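PDB 6PWI: putative hyaluronoglucosaminidase from Clostridium perfringens, which probably acts as a secreted, cell-wall-anchored family 84 glycoside hydrolase with hexosaminidase activity, cutting terminal N-acetylhexosamine sugars from glycans. Local coordinates for residues N195-D198 and L199-F202; T372-T375 and F376-F379; I499-F502 and T503-W507; D514-K517 and V518-E522; N531-A534 and T535-N539. One frame throughout, in Å; residues are numbered along the deposited sequence.

Contact 1: N195-D198 and L199-F202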
loop_
_atom_site.group_PDB
_atom_site.type_symbol
_atom_site.label_atom_id
_atom_site.label_comp_id
_atom_site.label_asym_id
_atom_site.label_seq_id
_atom_site.Cartn_x
_atom_site.Cartn_y
_atom_site.Cartn_z
ATOM N N ASN A 195 -5.158 5.101 12.836
ATOM C CA ASN A 195 -4.688 4.178 11.811
ATOM C C ASN A 195 -4.459 4.895 10.481
ATOM O O ASN A 195 -3.509 4.570 9.770
ATOM C CB ASN A 195 -5.601 2.959 11.637
ATOM C CG ASN A 195 -5.259 1.798 12.551
ATOM O OD1 ASN A 195 -4.088 1.451 12.731
ATOM N ND2 ASN A 195 -6.278 1.177 13.126
ATOM N N ARG A 196 -5.330 5.857 10.141
ATOM C CA ARG A 196 -5.137 6.633 8.927
ATOM C C ARG A 196 -3.789 7.351 8.970
ATOM O O ARG A 196 -3.072 7.382 7.972
ATOM C CB ARG A 196 -6.285 7.617 8.703
ATOM C CG ARG A 196 -7.551 6.968 8.171
ATOM C CD ARG A 196 -8.749 7.817 8.544
ATOM N NE ARG A 196 -9.988 7.356 7.943
ATOM C CZ ARG A 196 -11.190 7.670 8.405
ATOM N NH1 ARG A 196 -11.301 8.438 9.474
ATOM N NH2 ARG A 196 -12.272 7.217 7.802
ATOM N N LYS A 197 -3.449 7.916 10.132
ATOM C CA LYS A 197 -2.191 8.626 10.291
ATOM C C LYS A 197 -1.028 7.646 10.155
ATOM O O LYS A 197 -0.008 7.978 9.560
ATOM C CB LYS A 197 -2.155 9.360 11.633
ATOM C CG LYS A 197 -3.105 10.542 11.721
ATOM C CD LYS A 197 -3.107 11.203 13.068
ATOM C CE LYS A 197 -4.335 12.066 13.267
ATOM N NZ LYS A 197 -4.468 12.471 14.685
ATOM N N ASP A 198 -1.208 6.437 10.698
ATOM C CA ASP A 198 -0.156 5.438 10.742
ATOM C C ASP A 198 0.137 4.904 9.343
ATOM O O ASP A 198 1.291 4.605 9.045
ATOM C CB ASP A 198 -0.504 4.294 11.695
ATOM C CG ASP A 198 0.721 3.548 12.191
ATOM O OD1 ASP A 198 1.662 4.220 12.656
ATOM O OD2 ASP A 198 0.726 2.300 12.108
ATOM N N LEU A 199 -0.906 4.768 8.507
ATOM C CA LEU A 199 -0.733 4.300 7.138
ATOM C C LEU A 199 -0.034 5.379 6.318
ATOM O O LEU A 199 0.862 5.076 5.533
ATOM C CB LEU A 199 -2.075 3.903 6.512
ATOM C CG LEU A 199 -2.726 2.620 7.041
ATOM C CD1 LEU A 199 -3.904 2.220 6.168
ATOM C CD2 LEU A 199 -1.736 1.473 7.122
ATOM N N MET A 200 -0.431 6.639 6.530
ATOM C CA MET A 200 0.227 7.745 5.854
ATOM C C MET A 200 1.709 7.751 6.226
ATOM O O MET A 200 2.565 7.939 5.367
ATOM C CB MET A 200 -0.417 9.091 6.194
ATOM C CG MET A 200 -1.642 9.377 5.356
ATOM S SD MET A 200 -2.360 11.013 5.676
ATOM C CE MET A 200 -3.012 10.770 7.328
ATOM N N LYS A 201 1.999 7.496 7.502
ATOM C CA LYS A 201 3.366 7.465 7.992
ATOM C C LYS A 201 4.121 6.316 7.323
ATOM O O LYS A 201 5.305 6.443 7.020
ATOM C CB LYS A 201 3.349 7.397 9.521
ATOM C CG LYS A 201 4.702 7.487 10.210
ATOM C CD LYS A 201 4.582 7.714 11.711
ATOM C CE LYS A 201 5.888 7.519 12.460
ATOM N NZ LYS A 201 6.447 6.164 12.242
ATOM N N PHE A 202 3.415 5.207 7.064
ATOM C CA PHE A 202 4.035 4.032 6.476
ATOM C C PHE A 202 4.315 4.272 4.995
ATOM O O PHE A 202 5.444 4.090 4.545
ATOM C CB PHE A 202 3.197 2.778 6.735
ATOM C CG PHE A 202 3.836 1.495 6.263
ATOM C CD1 PHE A 202 3.505 0.945 5.031
ATOM C CD2 PHE A 202 4.777 0.840 7.043
ATOM C CE1 PHE A 202 4.095 -0.234 4.599
ATOM C CE2 PHE A 202 5.369 -0.336 6.605
ATOM C CZ PHE A 202 5.024 -0.879 5.388
#
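Met200 folds back over the turn before it and touches Arg196 and Lys197. All three lie on helix 193-204, the first helix of the (beta/alpha)8 barrel, between strands 179-184 and 210-213. The methyl CE of Met200 is 3.4 Å from Arg196 O and 3.7 Å from Lys197 CA. A bend at the last torsion of the methionine, chi3 -70°, turns CE back toward the backbone. Leu199 lies against the turn before it, its CG 3.4 Å from Asn195 O. Four backbone bonds of i to i+4 type hold this frame. In one of them Leu199 N gives to Asn195 O at 2.9 Å.

The polar ends of this turn find partners in neighbouring elements. Arg196 forms a salt bridge with Glu184 on the preceding strand, and Lys197 forms one with Glu239 on helix 231-247. Gln430 bonds to both Asn195 and Asp198, and Asp198 is also paired with Lys433. The apolar side chains divide between the two neighbouring helices: Met200 lies on Val243, while Leu199 and Phe202 lie on Leu436. One turn on, Phe202 N donates to Asp198 O at 3.0 Å.

Contact 2: T372-T375 and F376-F379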
loop_
_atom_site.group_PDB
_atom_site.type_symbol
_atom_site.label_atom_id
_atom_site.label_comp_id
_atom_site.label_asym_id
_atom_site.label_seq_id
_atom_site.Cartn_x
_atom_site.Cartn_y
_atom_site.Cartn_z
ATOM N N THR A 372 -3.145 -5.152 -16.408
ATOM C CA THR A 372 -2.750 -5.714 -17.694
ATOM C C THR A 372 -2.573 -4.599 -18.719
ATOM O O THR A 372 -3.253 -3.576 -18.653
ATOM C CB THR A 372 -3.778 -6.721 -18.232
ATOM O OG1 THR A 372 -4.968 -6.021 -18.599
ATOM C CG2 THR A 372 -4.101 -7.833 -17.259
ATOM N N GLN A 373 -1.684 -4.836 -19.690
ATOM C CA GLN A 373 -1.483 -3.906 -20.788
ATOM C C GLN A 373 -2.797 -3.723 -21.554
ATOM O O GLN A 373 -3.133 -2.608 -21.944
ATOM C CB GLN A 373 -0.321 -4.391 -21.656
ATOM C CG GLN A 373 -0.021 -3.515 -22.864
ATOM C CD GLN A 373 0.965 -2.402 -22.600
ATOM O OE1 GLN A 373 1.530 -2.274 -21.512
ATOM N NE2 GLN A 373 1.194 -1.583 -23.616
ATOM N N GLU A 374 -3.554 -4.817 -21.722
ATOM C CA GLU A 374 -4.724 -4.836 -22.593
ATOM C C GLU A 374 -5.826 -3.926 -22.047
ATOM O O GLU A 374 -6.457 -3.190 -22.806
ATOM C CB GLU A 374 -5.254 -6.257 -22.811
ATOM C CG GLU A 374 -4.364 -7.130 -23.680
ATOM C CD GLU A 374 -3.107 -7.706 -23.032
ATOM O OE1 GLU A 374 -3.021 -7.752 -21.772
ATOM O OE2 GLU A 374 -2.201 -8.111 -23.793
ATOM N N THR A 375 -6.053 -3.980 -20.730
ATOM C CA THR A 375 -7.071 -3.148 -20.109
ATOM C C THR A 375 -6.737 -1.660 -20.268
ATOM O O THR A 375 -7.639 -0.837 -20.428
ATOM C CB THR A 375 -7.358 -3.565 -18.660
ATOM O OG1 THR A 375 -8.668 -3.083 -18.365
ATOM C CG2 THR A 375 -6.375 -3.023 -17.644
ATOM N N PHE A 376 -5.442 -1.325 -20.220
ATOM C CA PHE A 376 -5.014 0.060 -20.336
ATOM C C PHE A 376 -5.088 0.521 -21.789
ATOM O O PHE A 376 -5.431 1.673 -22.046
ATOM C CB PHE A 376 -3.661 0.284 -19.656
ATOM C CG PHE A 376 -3.707 0.115 -18.158
ATOM C CD1 PHE A 376 -4.765 0.627 -17.417
ATOM C CD2 PHE A 376 -2.700 -0.556 -17.483
ATOM C CE1 PHE A 376 -4.821 0.454 -16.041
ATOM C CE2 PHE A 376 -2.750 -0.709 -16.103
ATOM C CZ PHE A 376 -3.817 -0.215 -15.386
ATOM N N GLU A 377 -4.797 -0.389 -22.731
ATOM C CA GLU A 377 -4.953 -0.094 -24.151
ATOM C C GLU A 377 -6.415 0.245 -24.436
ATOM O O GLU A 377 -6.711 1.166 -25.199
ATOM C CB GLU A 377 -4.529 -1.277 -25.027
ATOM C CG GLU A 377 -3.031 -1.427 -25.215
ATOM C CD GLU A 377 -2.558 -2.767 -25.774
ATOM O OE1 GLU A 377 -3.415 -3.609 -26.155
ATOM O OE2 GLU A 377 -1.323 -2.974 -25.836
ATOM N N PHE A 378 -7.323 -0.523 -23.823
ATOM C CA PHE A 378 -8.745 -0.314 -24.032
ATOM C C PHE A 378 -9.139 1.064 -23.502
ATOM O O PHE A 378 -9.806 1.831 -24.197
ATOM C CB PHE A 378 -9.590 -1.421 -23.392
ATOM C CG PHE A 378 -11.065 -1.097 -23.408
ATOM C CD1 PHE A 378 -11.857 -1.446 -24.489
ATOM C CD2 PHE A 378 -11.650 -0.380 -22.375
ATOM C CE1 PHE A 378 -13.205 -1.119 -24.522
ATOM C CE2 PHE A 378 -12.995 -0.051 -22.410
ATOM C CZ PHE A 378 -13.773 -0.424 -23.480
ATOM N N PHE A 379 -8.729 1.346 -22.257
ATOM C CA PHE A 379 -9.063 2.594 -21.593
ATOM C C PHE A 379 -8.588 3.773 -22.439
ATOM O O PHE A 379 -9.330 4.736 -22.624
ATOM C CB PHE A 379 -8.449 2.660 -20.192
ATOM C CG PHE A 379 -8.774 3.933 -19.449
ATOM C CD1 PHE A 379 -9.839 3.983 -18.560
ATOM C CD2 PHE A 379 -8.036 5.090 -19.657
ATOM C CE1 PHE A 379 -10.145 5.153 -17.883
ATOM C CE2 PHE A 379 -8.349 6.263 -18.990
ATOM C CZ PHE A 379 -9.398 6.291 -18.101
#
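Gln373 O takes two backbone N-H groups in the first turn of helix 373-383, and a weak bond from Asn417 ND2. This helix joins strands 359-362 and 387-391 in the (beta/alpha)8 barrel. Glu377 N gives the main bond at 2.9 Å and meets the carbonyl almost head-on. Phe376 N adds a weak one at 3.2 Å, with an N-H...O angle of only 121°. Thr372 is the N-cap. Its OG1 accepts from Thr375 N at 3.1 Å and ties off an N-H group of the first turn.

The main side-chain pair is Thr375 and Phe376. Thr375 CG2 sits over the centre of the phenyl ring, 4.1 Å from the centroid, in a CH-pi contact. The torsion of Thr375 (chi1 -157°) sends OG1 away from the backbone N and puts CG2 between that N and the carbonyl carbon. The methyl can then cover the ring while OG1 bonds to Asp365 and Trp362. Phe376 also stacks on Phe418 and packs on Ala387 and Met389 of the next strand, so the ring lies buried between helix and barrel.

On the outer side, Glu377 runs extended past Gln373. The two side chains meet obliquely, and Glu377 OE2 comes to 3.3 Å from Gln373 CG.

Contact 3: I499-F502 and T503-W507; sequences IEEF and TRRLW
Glu501 leans over the next turn of helix 496-507 and meets two arginines. Its CB packs on Tyr515 of the following helix. From there CG lies anti to the backbone N (chi1 -170°), and a bend at chi2 (46°) brings the carboxylate alongside Arg504. OE1 touches the aliphatic part of that arginine, 3.2 Å from Arg504 CD. OE2 meets Arg504 NH1 at 2.8 Å, near the guanidinium plane. This is a salt bridge, but its hydrogen bond is weak, with an N-H...O angle of 128°. OE2 also lies 3.4 Å from Arg505 CG.

Glu508 and Glu510 bind the other nitrogens of Arg504. Phe502 CE2 reaches Leu506 CD2 at 4.2 Å, and Phe502 packs on Phe616 and Ile564. Ile499 O accepts from both Thr503 N and, at 2.9 Å, Thr503 OG1, one from each side of the carbonyl plane. The helix is amphipathic, with Phe502 and Leu506 on the buried side. Three carboxylates pair with Arg504, which would probably stabilise its positive charge.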
loop_
_atom_site.group_PDB
_atom_site.type_symbol
_atom_site.label_atom_id
_atom_site.label_comp_id
_atom_site.label_asym_id
_atom_site.label_seq_id
_atom_site.Cartn_x
_atom_site.Cartn_y
_atom_site.Cartn_z
ATOM N N ILE A 499 2.400 -30.783 1.863
ATOM C CA ILE A 499 1.062 -31.275 2.159
ATOM C C ILE A 499 0.686 -32.378 1.171
ATOM O O ILE A 499 0.166 -33.420 1.574
ATOM C CB ILE A 499 0.026 -30.130 2.170
ATOM C CG1 ILE A 499 0.125 -29.297 3.449
ATOM C CG2 ILE A 499 -1.382 -30.672 1.974
ATOM C CD1 ILE A 499 -0.572 -27.958 3.368
ATOM N N GLU A 500 0.953 -32.142 -0.115
ATOM C CA GLU A 500 0.528 -33.049 -1.168
ATOM C C GLU A 500 1.276 -34.375 -1.062
ATOM O O GLU A 500 0.676 -35.431 -1.242
ATOM C CB GLU A 500 0.633 -32.391 -2.544
ATOM C CG GLU A 500 -0.541 -31.474 -2.821
ATOM C CD GLU A 500 -0.451 -30.544 -4.021
ATOM O OE1 GLU A 500 0.588 -30.565 -4.727
ATOM O OE2 GLU A 500 -1.434 -29.793 -4.247
ATOM N N GLU A 501 2.576 -34.308 -0.744
ATOM C CA GLU A 501 3.394 -35.504 -0.631
ATOM C C GLU A 501 2.940 -36.357 0.553
ATOM O O GLU A 501 2.812 -37.574 0.427
ATOM C CB GLU A 501 4.880 -35.162 -0.550
ATOM C CG GLU A 501 5.767 -36.386 -0.668
ATOM C CD GLU A 501 5.423 -37.373 -1.781
ATOM O OE1 GLU A 501 4.698 -36.999 -2.728
ATOM O OE2 GLU A 501 5.892 -38.525 -1.707
ATOM N N PHE A 502 2.695 -35.723 1.706
ATOM C CA PHE A 502 2.224 -36.484 2.851
ATOM C C PHE A 502 0.906 -37.176 2.502
ATOM O O PHE A 502 0.697 -38.333 2.856
ATOM C CB PHE A 502 2.131 -35.629 4.118
ATOM C CG PHE A 502 1.798 -36.419 5.357
ATOM C CD1 PHE A 502 2.805 -36.952 6.151
ATOM C CD2 PHE A 502 0.478 -36.663 5.709
ATOM C CE1 PHE A 502 2.505 -37.708 7.274
ATOM C CE2 PHE A 502 0.176 -37.421 6.832
ATOM C CZ PHE A 502 1.188 -37.940 7.612
ATOM N N THR A 503 0.031 -36.474 1.777
ATOM C CA THR A 503 -1.279 -37.013 1.461
ATOM C C THR A 503 -1.143 -38.229 0.547
ATOM O O THR A 503 -1.791 -39.241 0.788
ATOM C CB THR A 503 -2.222 -35.931 0.917
ATOM O OG1 THR A 503 -2.285 -34.919 1.923
ATOM C CG2 THR A 503 -3.614 -36.447 0.623
ATOM N N ARG A 504 -0.310 -38.133 -0.497
ATOM C CA ARG A 504 -0.220 -39.247 -1.430
ATOM C C ARG A 504 0.399 -40.457 -0.736
ATOM O O ARG A 504 -0.128 -41.559 -0.848
ATOM C CB ARG A 504 0.399 -38.867 -2.779
ATOM C CG ARG A 504 1.897 -38.637 -2.739
ATOM C CD ARG A 504 2.548 -38.956 -4.076
ATOM N NE ARG A 504 2.698 -40.388 -4.256
ATOM C CZ ARG A 504 3.622 -41.144 -3.665
ATOM N NH1 ARG A 504 4.504 -40.620 -2.830
ATOM N NH2 ARG A 504 3.647 -42.439 -3.908
ATOM N N ARG A 505 1.468 -40.229 0.036
ATOM C CA ARG A 505 2.106 -41.312 0.767
ATOM C C ARG A 505 1.074 -42.050 1.619
ATOM O O ARG A 505 1.007 -43.274 1.595
ATOM C CB ARG A 505 3.281 -40.809 1.610
ATOM C CG ARG A 505 4.476 -40.349 0.789
ATOM C CD ARG A 505 5.655 -40.094 1.704
ATOM N NE ARG A 505 6.094 -41.383 2.202
ATOM C CZ ARG A 505 7.126 -42.066 1.726
ATOM N NH1 ARG A 505 7.431 -43.245 2.242
ATOM N NH2 ARG A 505 7.855 -41.563 0.749
ATOM N N LEU A 506 0.261 -41.291 2.357
ATOM C CA LEU A 506 -0.709 -41.872 3.268
ATOM C C LEU A 506 -1.758 -42.642 2.473
ATOM O O LEU A 506 -2.115 -43.756 2.846
ATOM C CB LEU A 506 -1.343 -40.754 4.098
ATOM C CG LEU A 506 -2.321 -41.195 5.188
ATOM C CD1 LEU A 506 -1.624 -42.021 6.266
ATOM C CD2 LEU A 506 -2.992 -39.975 5.805
ATOM N N TRP A 507 -2.215 -42.048 1.366
ATOM C CA TRP A 507 -3.348 -42.559 0.612
ATOM C C TRP A 507 -2.934 -43.729 -0.278
ATOM O O TRP A 507 -3.762 -44.576 -0.603
ATOM C CB TRP A 507 -4.011 -41.425 -0.182
ATOM C CG TRP A 507 -5.103 -41.839 -1.121
ATOM C CD1 TRP A 507 -5.118 -41.660 -2.475
ATOM C CD2 TRP A 507 -6.346 -42.490 -0.790
ATOM N NE1 TRP A 507 -6.278 -42.156 -3.010
ATOM C CE2 TRP A 507 -7.052 -42.669 -2.003
ATOM C CE3 TRP A 507 -6.934 -42.941 0.400
ATOM C CZ2 TRP A 507 -8.310 -43.274 -2.052
ATOM C CZ3 TRP A 507 -8.177 -43.540 0.353
ATOM C CH2 TRP A 507 -8.855 -43.703 -0.859
#

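Contact 4: D514-K517 and V518-E522; sequences DYSK and VILDE
Tyr515 and Val518 meet one turn apart near the start of helix 513-536, in the helical region that follows the catalytic barrel. The tyrosine has CG anti to its own N (chi1 -158°), which swings the ring along the helix toward the valine. Val518 CB lies over one face of the ring, off toward its rim. The valine, itself exposed, sets both methyl groups against that ring. CG2 is 4.1 Å from Tyr515 CD1, and CG1 is 4.2 Å from Tyr515 CE1.

Leu520 takes another course. Its CG stands anti to the carbonyl carbon (chi1 -82°) and turns back over the preceding turn, 3.2 Å from Ser516 O. The same oxygen accepts Leu520 N at 2.8 Å. Ile519 CG2 is 3.4 Å from Ser516 O. Ser516 OG turns back as well and bonds to Leu513 O. At the backbone, Tyr515 O takes Ile519 N at 3.1 Å and a weak second bond from Val518 N.

The side chains spread over two neighbours. Tyr515 lies on Val498 of helix 496-507, and Ile519 on Phe502. Leu520 packs on Ile561 and Ile564 of helix 540-572.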
loop_
_atom_site.group_PDB
_atom_site.type_symbol
_atom_site.label_atom_id
_atom_site.label_comp_id
_atom_site.label_asym_id
_atom_site.label_seq_id
_atom_site.Cartn_x
_atom_site.Cartn_y
_atom_site.Cartn_z
ATOM N N ASP A 514 8.747 -41.307 8.260
ATOM C CA ASP A 514 9.856 -40.395 8.047
ATOM C C ASP A 514 9.365 -39.031 7.572
ATOM O O ASP A 514 9.854 -37.990 8.008
ATOM C CB ASP A 514 10.872 -40.982 7.071
ATOM C CG ASP A 514 11.823 -41.929 7.777
ATOM O OD1 ASP A 514 12.599 -41.443 8.644
ATOM O OD2 ASP A 514 11.757 -43.146 7.480
ATOM N N TYR A 515 8.406 -39.043 6.652
ATOM C CA TYR A 515 7.973 -37.781 6.094
ATOM C C TYR A 515 7.231 -36.978 7.160
ATOM O O TYR A 515 7.248 -35.751 7.128
ATOM C CB TYR A 515 7.235 -37.991 4.770
ATOM C CG TYR A 515 7.232 -36.762 3.901
ATOM C CD1 TYR A 515 8.412 -36.262 3.375
ATOM C CD2 TYR A 515 6.060 -36.075 3.638
ATOM C CE1 TYR A 515 8.424 -35.128 2.581
ATOM C CE2 TYR A 515 6.052 -34.941 2.845
ATOM C CZ TYR A 515 7.239 -34.465 2.316
ATOM O OH TYR A 515 7.240 -33.340 1.543
ATOM N N SER A 516 6.639 -37.673 8.137
ATOM C CA SER A 516 5.846 -37.011 9.159
ATOM C C SER A 516 6.707 -36.030 9.951
ATOM O O SER A 516 6.221 -34.986 10.369
ATOM C CB SER A 516 5.134 -37.986 10.051
ATOM O OG SER A 516 5.999 -38.486 11.057
ATOM N N LYS A 517 7.987 -36.362 10.129
ATOM C CA LYS A 517 8.933 -35.470 10.783
ATOM C C LYS A 517 9.015 -34.142 10.023
ATOM O O LYS A 517 8.970 -33.072 10.627
ATOM C CB LYS A 517 10.323 -36.112 10.874
ATOM C CG LYS A 517 10.435 -37.387 11.701
ATOM C CD LYS A 517 10.116 -37.206 13.163
ATOM C CE LYS A 517 11.083 -37.951 14.059
ATOM N NZ LYS A 517 10.503 -38.234 15.395
ATOM N N VAL A 518 9.143 -34.233 8.694
ATOM C CA VAL A 518 9.287 -33.073 7.829
ATOM C C VAL A 518 8.072 -32.159 7.990
ATOM O O VAL A 518 8.231 -30.956 8.189
ATOM C CB VAL A 518 9.496 -33.488 6.356
ATOM C CG1 VAL A 518 9.540 -32.287 5.417
ATOM C CG2 VAL A 518 10.737 -34.354 6.185
ATOM N N ILE A 519 6.866 -32.737 7.918
ATOM C CA ILE A 519 5.649 -31.947 7.863
ATOM C C ILE A 519 5.276 -31.442 9.256
ATOM O O ILE A 519 4.668 -30.378 9.371
ATOM C CB ILE A 519 4.504 -32.707 7.160
ATOM C CG1 ILE A 519 3.291 -31.801 6.923
ATOM C CG2 ILE A 519 4.128 -33.974 7.918
ATOM C CD1 ILE A 519 2.493 -32.146 5.688
ATOM N N LEU A 520 5.639 -32.204 10.302
ATOM C CA LEU A 520 5.422 -31.779 11.679
ATOM C C LEU A 520 6.336 -30.595 12.008
ATOM O O LEU A 520 5.961 -29.719 12.785
ATOM C CB LEU A 520 5.636 -32.947 12.651
ATOM C CG LEU A 520 4.456 -33.907 12.833
ATOM C CD1 LEU A 520 4.862 -35.140 13.630
ATOM C CD2 LEU A 520 3.267 -33.226 13.497
ATOM N N ASP A 521 7.530 -30.560 11.407
ATOM C CA ASP A 521 8.406 -29.405 11.535
ATOM C C ASP A 521 7.703 -28.164 10.983
ATOM O O ASP A 521 7.715 -27.105 11.606
ATOM C CB ASP A 521 9.760 -29.623 10.850
ATOM C CG ASP A 521 10.793 -30.364 11.687
ATOM O OD1 ASP A 521 10.665 -30.369 12.935
ATOM O OD2 ASP A 521 11.732 -30.934 11.079
ATOM N N GLU A 522 7.081 -28.312 9.812
ATOM C CA GLU A 522 6.411 -27.202 9.162
ATOM C C GLU A 522 5.282 -26.681 10.049
ATOM O O GLU A 522 5.146 -25.472 10.235
ATOM C CB GLU A 522 5.926 -27.607 7.770
ATOM C CG GLU A 522 7.058 -27.841 6.787
ATOM C CD GLU A 522 8.053 -26.698 6.682
ATOM O OE1 GLU A 522 7.633 -25.574 6.335
ATOM O OE2 GLU A 522 9.248 -26.930 6.973
#

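Contact 5: N531-A534 and T535-N539; sequences NNFA and TKSKN
The ring of Phe533 turns one face to Ser537 at the C-terminal end of helix 513-536. Ser537 CB stands over that face, displaced from the ring centre, 4.2 Å from the centroid in a CH-pi contact. The nearest ring atom is Phe533 CE1, 3.9 Å from Ser537 CB. Phe533 has CG anti to its backbone N (chi1 171°), which carries the ring along the helix to the serine. The ring also makes an edge-to-face pair with Phe473 and packs on Leu542 and Ile546 of the next helix.

Ser537 is where the chain leaves the helix. Its N still gives to Phe533 O at 2.9 Å, with an N-H...O angle of 169°. Lys536 N reaches the same oxygen from well above the carbonyl plane, at 3.0 Å, and also bonds to Asn532 O. Beyond the helix, Ser537 OG accepts from Asn539 N at 3.3 Å, which makes an ST turn. Asn539 then serves as N-cap of helix 540-572, bonding to Leu542 N.

On the outer side, Lys536 CD lies 4.0 Å from Asn532 CB, and the chain bends at chi3 (97°) on its way to Glu469. Ser537 OG also bonds to Glu463, and Lys543 NZ bonds to Ala534 O and Ser537 O, where its charge would probably offset the negative end of the helix dipole.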
loop_
_atom_site.group_PDB
_atom_site.type_symbol
_atom_site.label_atom_id
_atom_site.label_comp_id
_atom_site.label_asym_id
_atom_site.label_seq_id
_atom_site.Cartn_x
_atom_site.Cartn_y
_atom_site.Cartn_z
ATOM N N ASN A 531 2.108 -18.521 18.781
ATOM C CA ASN A 531 2.264 -18.482 20.228
ATOM C C ASN A 531 3.265 -17.405 20.651
ATOM O O ASN A 531 3.204 -16.918 21.776
ATOM C CB ASN A 531 2.582 -19.858 20.824
ATOM C CG ASN A 531 1.393 -20.799 20.862
ATOM O OD1 ASN A 531 0.249 -20.375 21.018
ATOM N ND2 ASN A 531 1.653 -22.083 20.714
ATOM N N ASN A 532 4.169 -17.011 19.750
ATOM C CA ASN A 532 5.242 -16.101 20.118
ATOM C C ASN A 532 4.937 -14.675 19.674
ATOM O O ASN A 532 5.601 -13.739 20.121
ATOM C CB ASN A 532 6.593 -16.530 19.534
ATOM C CG ASN A 532 7.069 -17.855 20.083
ATOM O OD1 ASN A 532 6.845 -18.151 21.251
ATOM N ND2 ASN A 532 7.716 -18.655 19.252
ATOM N N PHE A 533 3.943 -14.519 18.792
ATOM C CA PHE A 533 3.743 -13.248 18.113
ATOM C C PHE A 533 3.409 -12.138 19.109
ATOM O O PHE A 533 4.073 -11.100 19.102
ATOM C CB PHE A 533 2.700 -13.367 17.002
ATOM C CG PHE A 533 2.297 -12.047 16.398
ATOM C CD1 PHE A 533 3.141 -11.375 15.526
ATOM C CD2 PHE A 533 1.069 -11.476 16.698
ATOM C CE1 PHE A 533 2.767 -10.161 14.964
ATOM C CE2 PHE A 533 0.699 -10.261 16.139
ATOM C CZ PHE A 533 1.548 -9.604 15.275
ATOM N N ALA A 534 2.391 -12.368 19.954
ATOM C CA ALA A 534 1.899 -11.358 20.884
ATOM C C ALA A 534 2.996 -10.944 21.864
ATOM O O ALA A 534 3.032 -9.796 22.312
ATOM C CB ALA A 534 0.670 -11.852 21.606
ATOM N N THR A 535 3.893 -11.886 22.174
ATOM C CA THR A 535 5.004 -11.632 23.074
ATOM C C THR A 535 6.008 -10.703 22.400
ATOM O O THR A 535 6.533 -9.806 23.045
ATOM C CB THR A 535 5.597 -12.947 23.602
ATOM O OG1 THR A 535 4.796 -13.314 24.724
ATOM C CG2 THR A 535 7.036 -12.842 24.061
ATOM N N LYS A 536 6.260 -10.916 21.103
ATOM C CA LYS A 536 7.389 -10.278 20.441
ATOM C C LYS A 536 7.007 -8.906 19.887
ATOM O O LYS A 536 7.802 -7.974 19.963
ATOM C CB LYS A 536 7.997 -11.195 19.376
ATOM C CG LYS A 536 8.859 -12.319 19.931
ATOM C CD LYS A 536 9.080 -13.454 18.960
ATOM C CE LYS A 536 10.387 -13.357 18.211
ATOM N NZ LYS A 536 10.687 -14.638 17.535
ATOM N N SER A 537 5.794 -8.787 19.335
ATOM C CA SER A 537 5.363 -7.557 18.689
ATOM C C SER A 537 4.988 -6.512 19.739
ATOM O O SER A 537 4.351 -6.841 20.738
ATOM C CB SER A 537 4.222 -7.834 17.742
ATOM O OG SER A 537 3.686 -6.630 17.222
ATOM N N LYS A 538 5.380 -5.254 19.488
ATOM C CA LYS A 538 5.075 -4.136 20.372
ATOM C C LYS A 538 3.946 -3.279 19.795
ATOM O O LYS A 538 3.636 -2.224 20.348
ATOM C CB LYS A 538 6.294 -3.226 20.539
ATOM C CG LYS A 538 7.607 -3.889 20.932
ATOM C CD LYS A 538 8.698 -2.855 21.157
ATOM C CE LYS A 538 10.106 -3.394 21.016
ATOM N NZ LYS A 538 10.538 -4.126 22.230
ATOM N N ASN A 539 3.331 -3.743 18.696
ATOM C CA ASN A 539 2.326 -3.001 17.950
ATOM C C ASN A 539 0.921 -3.455 18.358
ATOM O O ASN A 539 0.331 -4.345 17.739
ATOM C CB ASN A 539 2.611 -3.110 16.449
ATOM C CG ASN A 539 1.610 -2.410 15.551
ATOM O OD1 ASN A 539 0.554 -1.953 15.986
ATOM N ND2 ASN A 539 1.928 -2.359 14.270
#

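Contacts 1 and 2 belong to helices of the (beta/alpha)8 barrel, and their centres are 31 Å apart. Contact 1 is the most buried, and its charged ends pair with neighbouring strands and helices. Contact 2 is partly buried, with aromatic rings on the barrel side and acids outside. Contacts 3, 4 and 5 lie in the helical region beyond the barrel and are partly buried. Contacts 3 and 4 touch: Phe502 CD1 is 3.7 Å from Ile519 CG2. Contact 3 adds a surface salt bridge, while contact 4 is mainly apolar. Contacts 4 and 5 share helix 513-536. Contact 5 ends that helix and comes within about 5 Å of contact 1, nearest atoms.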